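Local coordinates for protein transcriptional regulator (LacI family) (Clostridium acetobutylicum ATCC 824, PDB 3G85) that probably acts as a DNA-binding transcription factor of the LacI family, recognising a regulatory DNA region to control the expression of target genes, at residues 129-135 with 189-195; 121-127 with 218-222. The contacts are given in a common frame with arbitrary orientation. Residue numbers count along the deposited sequence, not the author numbering.

Contact 1: 129-135 with 189-195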
ATOM      1  N   SER A 129     -17.874  17.832  -4.769  1.00 33.52           N
ATOM      2  CA  SER A 129     -18.110  16.392  -4.615  1.00 32.26           C
ATOM      3  C   SER A 129     -16.972  15.576  -5.241  1.00 30.83           C
ATOM      4  O   SER A 129     -16.134  16.106  -5.938  1.00 30.02           O
ATOM      5  CB  SER A 129     -19.446  15.974  -5.219  1.00 33.06           C
ATOM      6  OG  SER A 129     -19.417  16.225  -6.600  1.00 35.80           O
ATOM      7  N   ALA A 130     -16.951  14.282  -4.942  1.00 30.04           N
ATOM      8  CA  ALA A 130     -15.887  13.414  -5.441  1.00 28.21           C
ATOM      9  C   ALA A 130     -16.443  12.031  -5.673  1.00 27.29           C
ATOM     10  O   ALA A 130     -17.457  11.644  -5.063  1.00 27.42           O
ATOM     11  CB  ALA A 130     -14.705  13.378  -4.456  1.00 28.00           C
ATOM     12  N   ALA A 131     -15.774  11.288  -6.557  1.00 25.79           N
ATOM     13  CA  ALA A 131     -16.022   9.866  -6.721  1.00 25.45           C
ATOM     14  C   ALA A 131     -14.766   9.097  -6.262  1.00 24.32           C
ATOM     15  O   ALA A 131     -13.706   9.705  -6.075  1.00 24.50           O
ATOM     16  CB  ALA A 131     -16.337   9.529  -8.170  1.00 25.37           C
ATOM     17  N   ALA A 132     -14.922   7.794  -6.042  1.00 24.31           N
ATOM     18  CA  ALA A 132     -13.806   6.944  -5.606  1.00 24.18           C
ATOM     19  C   ALA A 132     -13.890   5.611  -6.327  1.00 24.58           C
ATOM     20  O   ALA A 132     -14.963   4.988  -6.400  1.00 24.85           O
ATOM     21  CB  ALA A 132     -13.829   6.745  -4.080  1.00 24.23           C
ATOM     22  N   ILE A 133     -12.779   5.198  -6.921  1.00 23.54           N
ATOM     23  CA  ILE A 133     -12.693   3.887  -7.516  1.00 22.03           C
ATOM     24  C   ILE A 133     -11.766   3.082  -6.629  1.00 22.82           C
ATOM     25  O   ILE A 133     -10.584   3.443  -6.458  1.00 21.45           O
ATOM     26  CB  ILE A 133     -12.151   3.959  -8.944  1.00 23.10           C
ATOM     27  CG1 ILE A 133     -13.127   4.761  -9.847  1.00 20.74           C
ATOM     28  CG2 ILE A 133     -11.921   2.563  -9.503  1.00 22.12           C
ATOM     29  CD1 ILE A 133     -12.554   4.993 -11.237  1.00 22.41           C
ATOM     30  N   LEU A 134     -12.319   2.010  -6.067  1.00 23.89           N
ATOM     31  CA  LEU A 134     -11.671   1.240  -5.024  1.00 24.82           C
ATOM     32  C   LEU A 134     -11.571  -0.213  -5.363  1.00 26.15           C
ATOM     33  O   LEU A 134     -12.593  -0.900  -5.572  1.00 26.60           O
ATOM     34  CB  LEU A 134     -12.452   1.376  -3.714  1.00 25.21           C
ATOM     35  CG  LEU A 134     -12.672   2.807  -3.195  1.00 24.93           C
ATOM     36  CD1 LEU A 134     -13.629   2.782  -1.985  1.00 24.34           C
ATOM     37  CD2 LEU A 134     -11.372   3.547  -2.836  1.00 22.82           C
ATOM     38  N   THR A 135     -10.344  -0.706  -5.363  1.00 26.28           N
ATOM     39  CA  THR A 135     -10.121  -2.125  -5.321  1.00 27.44           C
ATOM     40  C   THR A 135     -10.341  -2.664  -3.884  1.00 28.67           C
ATOM     41  O   THR A 135     -10.116  -1.948  -2.893  1.00 27.93           O
ATOM     42  CB  THR A 135      -8.742  -2.452  -5.855  1.00 27.57           C
ATOM     43  OG1 THR A 135      -8.631  -3.873  -6.019  1.00 28.08           O
ATOM     44  CG2 THR A 135      -7.617  -1.902  -4.911  1.00 25.98           C
ATOM     45  N   PRO A 189     -18.671  13.361 -10.719  1.00 38.09           N
ATOM     46  CA  PRO A 189     -17.978  14.419  -9.987  1.00 36.66           C
ATOM     47  C   PRO A 189     -16.691  14.869 -10.677  1.00 35.41           C
ATOM     48  O   PRO A 189     -16.200  14.205 -11.595  1.00 34.75           O
ATOM     49  CB  PRO A 189     -17.637  13.768  -8.632  1.00 35.93           C
ATOM     50  CG  PRO A 189     -18.610  12.670  -8.478  1.00 38.06           C
ATOM     51  CD  PRO A 189     -18.835  12.146  -9.897  1.00 37.92           C
ATOM     52  N   LYS A 190     -16.148  15.985 -10.217  1.00 33.85           N
ATOM     53  CA  LYS A 190     -14.955  16.547 -10.815  1.00 32.92           C
ATOM     54  C   LYS A 190     -13.653  16.156 -10.082  1.00 31.57           C
ATOM     55  O   LYS A 190     -12.562  16.508 -10.524  1.00 31.65           O
ATOM     56  CB  LYS A 190     -15.075  18.064 -10.890  1.00 34.29           C
ATOM     57  CG  LYS A 190     -16.108  18.576 -11.935  1.00 35.75           C
ATOM     58  CD  LYS A 190     -15.990  20.076 -12.104  1.00 40.17           C
ATOM     59  CE  LYS A 190     -14.897  20.438 -13.120  1.00 42.79           C
ATOM     60  NZ  LYS A 190     -13.990  21.492 -12.581  1.00 44.98           N
ATOM     61  N   ALA A 191     -13.790  15.460  -8.962  1.00 29.61           N
ATOM     62  CA  ALA A 191     -12.652  14.940  -8.212  1.00 28.51           C
ATOM     63  C   ALA A 191     -12.775  13.434  -8.186  1.00 27.37           C
ATOM     64  O   ALA A 191     -13.887  12.887  -8.068  1.00 27.33           O
ATOM     65  CB  ALA A 191     -12.646  15.492  -6.800  1.00 27.55           C
ATOM     66  N   LEU A 192     -11.636  12.752  -8.311  1.00 26.02           N
ATOM     67  CA  LEU A 192     -11.627  11.305  -8.293  1.00 24.07           C
ATOM     68  C   LEU A 192     -10.466  10.784  -7.455  1.00 24.01           C
ATOM     69  O   LEU A 192      -9.327  11.118  -7.714  1.00 23.90           O
ATOM     70  CB  LEU A 192     -11.537  10.759  -9.737  1.00 24.37           C
ATOM     71  CG  LEU A 192     -11.411   9.226  -9.841  1.00 21.97           C
ATOM     72  CD1 LEU A 192     -12.696   8.511  -9.389  1.00 20.39           C
ATOM     73  CD2 LEU A 192     -11.047   8.828 -11.270  1.00 23.06           C
ATOM     74  N   PHE A 193     -10.786   9.974  -6.455  1.00 23.12           N
ATOM     75  CA  PHE A 193      -9.800   9.244  -5.676  1.00 23.21           C
ATOM     76  C   PHE A 193      -9.678   7.802  -6.185  1.00 22.38           C
ATOM     77  O   PHE A 193     -10.676   7.087  -6.290  1.00 22.13           O
ATOM     78  CB  PHE A 193     -10.230   9.252  -4.213  1.00 22.57           C
ATOM     79  CG  PHE A 193      -9.361   8.430  -3.297  1.00 23.65           C
ATOM     80  CD1 PHE A 193      -8.043   8.836  -3.011  1.00 20.68           C
ATOM     81  CD2 PHE A 193      -9.878   7.303  -2.679  1.00 21.01           C
ATOM     82  CE1 PHE A 193      -7.259   8.119  -2.116  1.00 22.34           C
ATOM     83  CE2 PHE A 193      -9.076   6.549  -1.764  1.00 23.06           C
ATOM     84  CZ  PHE A 193      -7.768   6.969  -1.507  1.00 22.17           C
ATOM     85  N   CYS A 194      -8.458   7.368  -6.488  1.00 22.02           N
ATOM     86  CA  CYS A 194      -8.238   5.947  -6.837  1.00 21.41           C
ATOM     87  C   CYS A 194      -7.359   5.334  -5.769  1.00 21.19           C
ATOM     88  O   CYS A 194      -6.320   5.894  -5.447  1.00 20.81           O
ATOM     89  CB  CYS A 194      -7.550   5.802  -8.192  1.00 22.27           C
ATOM     90  SG  CYS A 194      -8.478   6.493  -9.594  1.00 24.46           S
ATOM     91  N   ASN A 195      -7.756   4.205  -5.217  1.00 19.96           N
ATOM     92  CA  ASN A 195      -6.958   3.662  -4.109  1.00 20.77           C
ATOM     93  C   ASN A 195      -5.800   2.787  -4.604  1.00 19.81           C
ATOM     94  O   ASN A 195      -5.164   2.082  -3.807  1.00 20.83           O
ATOM     95  CB  ASN A 195      -7.834   2.980  -3.018  1.00 19.74           C
ATOM     96  CG  ASN A 195      -8.373   1.609  -3.429  1.00 18.94           C
ATOM     97  OD1 ASN A 195      -8.362   1.244  -4.596  1.00 20.51           O
ATOM     98  ND2 ASN A 195      -8.853   0.833  -2.443  1.00 24.30           N
TER
HETATM   99  O   HOH W   1     -17.540  17.849  -8.748  1.00 51.48           O
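Asn195 loses more surface to this contact than any other residue, and it closes the C-terminal end of a parallel strand pair. Its backbone N donates to Ile133 O (3.2 Å), and its side-chain amide reaches across to the Thr135 backbone: Thr135 N gives a hydrogen bond to Asn195 OD1 (2.9 Å), and Asn195 ND2 gives one to Thr135 O (3.1 Å). The side chain thus carries on the pairing where strand 191-194 has ended. Upstream, the usual parallel alternation runs through Ala131 N to Ala191 O (2.9 Å), Phe193 N to Ala131 O (3.0 Å) and Ile133 N to Phe193 O (2.9 Å). Ile133 and Ala131 share one face with Leu192, whose CD1 sits 3.8 Å from Ile133 CG1 and 4.0 Å from Ala131 CB; helices 172-182 and 197-209 pack over that face. On the other face Phe193 stacks on Phe149 of helix 140-155. Such adjacent parallel strands, with helices on both faces, form the core of the C-terminal α/β subdomain in the periplasmic-binding-protein fold of LacI-type regulators.

Contact 2: 121-127 with 218-222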
ATOM      1  N   LEU A 121      -6.458  17.819  -0.340  1.00 28.67           N
ATOM      2  CA  LEU A 121      -6.031  18.425  -1.600  1.00 28.76           C
ATOM      3  C   LEU A 121      -7.276  18.891  -2.373  1.00 29.21           C
ATOM      4  O   LEU A 121      -7.300  19.994  -2.949  1.00 30.00           O
ATOM      5  CB  LEU A 121      -5.206  17.423  -2.446  1.00 28.77           C
ATOM      6  CG  LEU A 121      -4.617  17.928  -3.780  1.00 29.14           C
ATOM      7  CD1 LEU A 121      -3.446  17.136  -4.246  1.00 27.99           C
ATOM      8  CD2 LEU A 121      -5.647  17.968  -4.898  1.00 32.67           C
ATOM      9  N   PHE A 122      -8.295  18.037  -2.410  1.00 29.63           N
ATOM     10  CA  PHE A 122      -9.569  18.391  -3.055  1.00 29.95           C
ATOM     11  C   PHE A 122     -10.267  19.543  -2.300  1.00 31.59           C
ATOM     12  O   PHE A 122     -10.807  20.462  -2.934  1.00 31.77           O
ATOM     13  CB  PHE A 122     -10.507  17.176  -3.121  1.00 29.02           C
ATOM     14  CG  PHE A 122     -10.030  16.077  -4.080  1.00 28.75           C
ATOM     15  CD1 PHE A 122      -9.386  16.410  -5.271  1.00 28.43           C
ATOM     16  CD2 PHE A 122     -10.247  14.727  -3.787  1.00 27.64           C
ATOM     17  CE1 PHE A 122      -8.949  15.406  -6.164  1.00 28.54           C
ATOM     18  CE2 PHE A 122      -9.842  13.728  -4.690  1.00 29.37           C
ATOM     19  CZ  PHE A 122      -9.198  14.085  -5.882  1.00 27.64           C
ATOM     20  N   ALA A 123     -10.264  19.464  -0.962  1.00 32.73           N
ATOM     21  CA  ALA A 123     -10.889  20.499  -0.098  1.00 34.12           C
ATOM     22  C   ALA A 123     -10.260  21.857  -0.335  1.00 36.11           C
ATOM     23  O   ALA A 123     -10.961  22.877  -0.388  1.00 37.12           O
ATOM     24  CB  ALA A 123     -10.762  20.130   1.343  1.00 33.81           C
ATOM     25  N   LYS A 124      -8.935  21.849  -0.472  1.00 37.29           N
ATOM     26  CA  LYS A 124      -8.124  23.031  -0.688  1.00 38.70           C
ATOM     27  C   LYS A 124      -8.428  23.650  -2.024  1.00 39.22           C
ATOM     28  O   LYS A 124      -8.252  24.846  -2.180  1.00 39.60           O
ATOM     29  CB  LYS A 124      -6.656  22.644  -0.658  1.00 39.27           C
ATOM     30  CG  LYS A 124      -5.698  23.725  -0.292  1.00 42.03           C
ATOM     31  CD  LYS A 124      -4.466  23.076   0.352  1.00 47.04           C
ATOM     32  CE  LYS A 124      -4.850  22.433   1.698  1.00 48.92           C
ATOM     33  NZ  LYS A 124      -3.805  21.493   2.235  1.00 51.80           N
ATOM     34  N   LYS A 125      -8.854  22.832  -2.994  1.00 39.29           N
ATOM     35  CA  LYS A 125      -9.262  23.312  -4.331  1.00 39.70           C
ATOM     36  C   LYS A 125     -10.768  23.599  -4.432  1.00 39.23           C
ATOM     37  O   LYS A 125     -11.261  23.971  -5.490  1.00 38.82           O
ATOM     38  CB  LYS A 125      -8.845  22.306  -5.414  1.00 40.05           C
ATOM     39  CG  LYS A 125      -7.358  22.042  -5.388  1.00 41.88           C
ATOM     40  CD  LYS A 125      -6.851  21.339  -6.609  1.00 46.49           C
ATOM     41  CE  LYS A 125      -5.323  21.159  -6.514  1.00 47.77           C
ATOM     42  NZ  LYS A 125      -4.738  21.031  -7.875  1.00 49.18           N
ATOM     43  N   ARG A 126     -11.465  23.420  -3.312  1.00 38.84           N
ATOM     44  CA  ARG A 126     -12.901  23.718  -3.157  1.00 39.36           C
ATOM     45  C   ARG A 126     -13.812  22.918  -4.074  1.00 38.56           C
ATOM     46  O   ARG A 126     -14.870  23.404  -4.512  1.00 38.06           O
ATOM     47  CB  ARG A 126     -13.181  25.225  -3.274  1.00 39.71           C
ATOM     48  CG  ARG A 126     -12.473  26.061  -2.221  1.00 42.28           C
ATOM     49  CD  ARG A 126     -12.456  27.530  -2.603  1.00 45.90           C
ATOM     50  NE  ARG A 126     -13.784  28.142  -2.579  1.00 48.70           N
ATOM     51  CZ  ARG A 126     -14.542  28.297  -1.490  1.00 51.92           C
ATOM     52  NH1 ARG A 126     -14.132  27.871  -0.280  1.00 52.86           N
ATOM     53  NH2 ARG A 126     -15.728  28.888  -1.610  1.00 50.89           N
ATOM     54  N   TYR A 127     -13.418  21.675  -4.351  1.00 37.54           N
ATOM     55  CA  TYR A 127     -14.315  20.749  -5.025  1.00 37.02           C
ATOM     56  C   TYR A 127     -15.500  20.461  -4.130  1.00 36.57           C
ATOM     57  O   TYR A 127     -15.355  20.376  -2.911  1.00 36.90           O
ATOM     58  CB  TYR A 127     -13.601  19.436  -5.377  1.00 37.39           C
ATOM     59  CG  TYR A 127     -12.679  19.570  -6.545  1.00 37.50           C
ATOM     60  CD1 TYR A 127     -13.181  19.637  -7.834  1.00 38.68           C
ATOM     61  CD2 TYR A 127     -11.297  19.624  -6.363  1.00 37.83           C
ATOM     62  CE1 TYR A 127     -12.339  19.760  -8.913  1.00 40.40           C
ATOM     63  CE2 TYR A 127     -10.442  19.747  -7.436  1.00 38.60           C
ATOM     64  CZ  TYR A 127     -10.974  19.820  -8.708  1.00 39.66           C
ATOM     65  OH  TYR A 127     -10.156  19.938  -9.786  1.00 38.92           O
ATOM     66  N   ILE A 218     -11.747  16.578 -14.780  1.00 38.15           N
ATOM     67  CA  ILE A 218     -11.608  15.626 -13.660  1.00 36.03           C
ATOM     68  C   ILE A 218     -10.201  15.714 -13.085  1.00 34.57           C
ATOM     69  O   ILE A 218      -9.214  15.673 -13.839  1.00 34.80           O
ATOM     70  CB  ILE A 218     -11.892  14.148 -14.079  1.00 36.32           C
ATOM     71  CG1 ILE A 218     -13.343  13.987 -14.532  1.00 36.33           C
ATOM     72  CG2 ILE A 218     -11.612  13.167 -12.903  1.00 35.62           C
ATOM     73  CD1 ILE A 218     -13.727  12.589 -14.911  1.00 36.97           C
ATOM     74  N   GLU A 219     -10.101  15.836 -11.760  1.00 32.57           N
ATOM     75  CA  GLU A 219      -8.789  15.815 -11.104  1.00 30.44           C
ATOM     76  C   GLU A 219      -8.620  14.507 -10.317  1.00 29.34           C
ATOM     77  O   GLU A 219      -9.528  14.086  -9.632  1.00 27.32           O
ATOM     78  CB  GLU A 219      -8.612  17.016 -10.190  1.00 30.69           C
ATOM     79  CG  GLU A 219      -7.157  17.235  -9.859  1.00 35.65           C
ATOM     80  CD  GLU A 219      -6.859  18.576  -9.218  1.00 41.97           C
ATOM     81  OE1 GLU A 219      -7.639  19.552  -9.399  1.00 44.44           O
ATOM     82  OE2 GLU A 219      -5.828  18.643  -8.516  1.00 44.76           O
ATOM     83  N   ILE A 220      -7.464  13.862 -10.447  1.00 27.25           N
ATOM     84  CA  ILE A 220      -7.271  12.540  -9.832  1.00 26.70           C
ATOM     85  C   ILE A 220      -6.201  12.600  -8.756  1.00 24.76           C
ATOM     86  O   ILE A 220      -5.193  13.265  -8.923  1.00 25.70           O
ATOM     87  CB  ILE A 220      -6.826  11.499 -10.904  1.00 27.11           C
ATOM     88  CG1 ILE A 220      -7.874  11.435 -12.016  1.00 29.10           C
ATOM     89  CG2 ILE A 220      -6.572  10.108 -10.233  1.00 25.57           C
ATOM     90  CD1 ILE A 220      -7.427  10.706 -13.329  1.00 27.59           C
ATOM     91  N   VAL A 221      -6.416  11.887  -7.665  1.00 23.14           N
ATOM     92  CA  VAL A 221      -5.358  11.617  -6.687  1.00 22.96           C
ATOM     93  C   VAL A 221      -5.406  10.116  -6.488  1.00 22.36           C
ATOM     94  O   VAL A 221      -6.484   9.535  -6.378  1.00 22.81           O
ATOM     95  CB  VAL A 221      -5.562  12.307  -5.332  1.00 22.68           C
ATOM     96  CG1 VAL A 221      -4.474  11.857  -4.303  1.00 23.18           C
ATOM     97  CG2 VAL A 221      -5.484  13.829  -5.521  1.00 23.85           C
ATOM     98  N   ALA A 222      -4.245   9.479  -6.490  1.00 21.31           N
ATOM     99  CA  ALA A 222      -4.227   8.023  -6.344  1.00 19.77           C
ATOM    100  C   ALA A 222      -3.292   7.652  -5.221  1.00 19.94           C
ATOM    101  O   ALA A 222      -2.368   8.378  -4.925  1.00 21.69           O
ATOM    102  CB  ALA A 222      -3.754   7.381  -7.614  1.00 19.95           C
TER
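This is a helix-on-sheet contact: the C-terminal end of helix 111-124, with the turn that follows it, lies against strand 219-224, joined by an apolar patch and by a polar cluster centred on one glutamate. Glu219 has by far the most surface buried of any residue here, and its carboxylate is divided between two partners. Lys125 NZ makes a salt bridge to Glu219 OE2 at 2.7 Å, while Tyr127 OH donates a hydrogen bond to Glu219 OE1 at 2.6 Å. Both partners lie just past the helix; Lys125 comes before the turn, and Tyr127 is brought round by a Schellman motif: Arg126 takes a positive phi of 61°, Tyr127 N bonds back to Phe122 O (3.2 Å) and Arg126 N to Ala123 O (3.0 Å). With the helix ended this way, the chain turns and the CA-to-CB bond of Tyr127 points toward the strand. In fold terms the helix leads into strand 131-134 of the same sheet, and it packs on one face of the α/β layer typical of the periplasmic-binding-protein fold; Ile218 and Ile220 point to the other face, against helix 197-209. On the helix side Val221 is the apolar counterpart of Glu219. Val221 CG2 lies 3.7 Å from Phe122 CZ and 4.1 Å from Leu121 CD1. The Phe122 ring reaches along the strand backbone, with CE1 3.8 Å from Glu219 O, and also touches Ala191 on the neighbouring strand. Leu121 CD2 comes within 3.7 Å of Glu219 OE2, so the apolar patch runs directly up to the carboxylate.

How the contacts relate
Contacts 1 and 2 belong to one sheet and lie close, their centres about 10 Å apart. Strand 191-194 lies between them in the sheet, flanked by strand 131-134 on one edge and strand 219-224 on the other. Across the second edge, Leu192 N lies 2.8 Å from Glu219 O and Lys190 O 2.8 Å from Glu219 N, both probable hydrogen bonds. Helix 111-124 also bears on this middle strand, Phe122 CZ being 3.5 Å from Leu192 O; just past the helix and just before the strand, Tyr127 CE1 is 3.6 Å from Lys190 O. Along the chain, contact 1 is nested within the loop that contact 2 closes, since 129-135 follows 121-127 and 189-195 precedes 218-222.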